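Protein (aminopeptidase) (PDB 1B65) hydrolyses peptides from the amino end as an L-aminopeptidase, with D-Ala-esterase/amidase activity, and has a variant of the Ntn hydrolase fold. Local coordinates at residues 15-20 against 335-340. Numbering follows the deposited sequence.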
loop_
_atom_site.group_PDB
_atom_site.type_symbol
_atom_site.label_atom_id
_atom_site.label_comp_id
_atom_site.label_asym_id
_atom_site.label_seq_id
_atom_site.Cartn_x
_atom_site.Cartn_y
_atom_site.Cartn_z
ATOM N N LEU A 15 36.674 -12.078 14.444
ATOM C CA LEU A 15 37.636 -10.992 14.336
ATOM C C LEU A 15 37.547 -9.998 15.478
ATOM O O LEU A 15 38.265 -8.977 15.491
ATOM C CB LEU A 15 37.435 -10.237 13.014
ATOM C CG LEU A 15 37.599 -11.044 11.720
ATOM C CD1 LEU A 15 37.441 -10.098 10.528
ATOM C CD2 LEU A 15 38.940 -11.741 11.684
ATOM N N GLY A 16 36.638 -10.248 16.419
ATOM C CA GLY A 16 36.475 -9.334 17.540
ATOM C C GLY A 16 35.452 -8.233 17.304
ATOM O O GLY A 16 35.412 -7.304 18.117
ATOM N N LEU A 17 34.696 -8.281 16.191
ATOM C CA LEU A 17 33.691 -7.208 16.012
ATOM C C LEU A 17 32.666 -7.392 17.120
ATOM O O LEU A 17 32.360 -8.543 17.487
ATOM C CB LEU A 17 33.052 -7.243 14.630
ATOM C CG LEU A 17 33.798 -6.456 13.548
ATOM C CD1 LEU A 17 35.200 -7.006 13.339
ATOM C CD2 LEU A 17 33.033 -6.528 12.236
ATOM N N PRO A 18 32.187 -6.309 17.705
ATOM C CA PRO A 18 31.334 -6.332 18.867
ATOM C C PRO A 18 29.873 -6.656 18.636
ATOM O O PRO A 18 29.012 -5.868 19.002
ATOM C CB PRO A 18 31.449 -4.914 19.458
ATOM C CG PRO A 18 31.778 -4.066 18.277
ATOM C CD PRO A 18 32.548 -4.924 17.309
ATOM N N PHE A 19 29.587 -7.826 18.081
ATOM C CA PHE A 19 28.208 -8.195 17.897
ATOM C C PHE A 19 27.515 -8.688 19.157
ATOM O O PHE A 19 27.850 -9.363 20.082
ATOM C CB PHE A 19 28.052 -9.248 16.793
ATOM C CG PHE A 19 28.135 -8.554 15.457
ATOM C CD1 PHE A 19 27.101 -7.737 15.024
ATOM C CD2 PHE A 19 29.246 -8.685 14.650
ATOM C CE1 PHE A 19 27.166 -7.075 13.807
ATOM C CE2 PHE A 19 29.311 -8.056 13.430
ATOM C CZ PHE A 19 28.285 -7.230 12.990
ATOM N N THR A 20 26.287 -8.327 19.244
ATOM C CA THR A 20 24.934 -8.370 19.514
ATOM C C THR A 20 24.489 -9.794 19.850
ATOM O O THR A 20 24.636 -10.724 19.065
ATOM C CB THR A 20 24.271 -7.958 18.153
ATOM O OG1 THR A 20 25.126 -8.520 17.137
ATOM C CG2 THR A 20 24.254 -6.477 17.899
ATOM N N ALA A 335 24.539 -10.168 9.254
ATOM C CA ALA A 335 24.532 -10.894 8.000
ATOM C C ALA A 335 25.257 -10.078 6.922
ATOM O O ALA A 335 26.077 -10.625 6.191
ATOM C CB ALA A 335 23.077 -11.223 7.598
ATOM N N VAL A 336 25.018 -8.756 6.876
ATOM C CA VAL A 336 25.735 -7.910 5.927
ATOM C C VAL A 336 27.248 -7.906 6.211
ATOM O O VAL A 336 28.063 -8.097 5.291
ATOM C CB VAL A 336 25.185 -6.484 5.950
ATOM C CG1 VAL A 336 26.060 -5.514 5.150
ATOM C CG2 VAL A 336 23.762 -6.428 5.322
ATOM N N VAL A 337 27.625 -7.714 7.475
ATOM C CA VAL A 337 29.055 -7.692 7.810
ATOM C C VAL A 337 29.681 -9.056 7.552
ATOM O O VAL A 337 30.759 -9.187 6.946
ATOM C CB VAL A 337 29.303 -7.170 9.237
ATOM C CG1 VAL A 337 30.811 -7.162 9.511
ATOM C CG2 VAL A 337 28.804 -5.715 9.351
ATOM N N ASN A 338 28.976 -10.156 7.887
ATOM C CA ASN A 338 29.495 -11.487 7.601
ATOM C C ASN A 338 29.767 -11.655 6.120
ATOM O O ASN A 338 30.790 -12.291 5.754
ATOM C CB ASN A 338 28.449 -12.555 8.051
ATOM C CG ASN A 338 28.623 -12.984 9.483
ATOM O OD1 ASN A 338 27.707 -13.597 10.099
ATOM N ND2 ASN A 338 29.746 -12.657 10.106
ATOM N N ALA A 339 28.919 -11.107 5.251
ATOM C CA ALA A 339 29.152 -11.248 3.805
ATOM C C ALA A 339 30.465 -10.576 3.393
ATOM O O ALA A 339 31.191 -11.125 2.531
ATOM C CB ALA A 339 27.992 -10.588 3.008
ATOM N N MET A 340 30.739 -9.399 3.940
ATOM C CA MET A 340 31.966 -8.683 3.594
ATOM C C MET A 340 33.194 -9.424 4.128
ATOM O O MET A 340 34.217 -9.447 3.432
ATOM C CB MET A 340 31.944 -7.289 4.217
ATOM C CG MET A 340 30.832 -6.461 3.565
ATOM S SD MET A 340 30.873 -4.814 4.322
ATOM C CE MET A 340 32.239 -4.060 3.529
#
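V337, on helix 322-342, meets the side chains of L17 and F19 from the N-terminal loop, and the contact is wholly apolar. One methyl of the valine, CG1, approaches the end of the leucine, with L17 CD2 3.6 Å from V337 CG1. The branch point and the other methyl lie at the far end of the phenylalanine ring: F19 CZ is 3.9 Å from V337 CB and 4.0 Å from V337 CG2. It is the rim of the ring that does the touching, CG2 lying near the ring plane, so the valine meets F19 edge-on and does not stack over a face. With CG1 anti to the backbone N (chi1 -179°), that methyl is directed at the leucine, while CB and CG2 border the ring.

Within the loop, P18 is the centre of an inverse gamma turn, marked by a weak hydrogen bond from F19 N to L17 O (2.9 Å). The residues on either side of the proline both direct their CB atoms at the helix.

The contact joins the loop that precedes strand 36-43 to a helix more than 300 residues later. L17 also packs on L364 and L368 of the C-terminal helix 361-370, while A335 and V336 rest against V215 of strand 207-217, so that this part of helix 322-342 has the loop against one side and the six-stranded sheet against another.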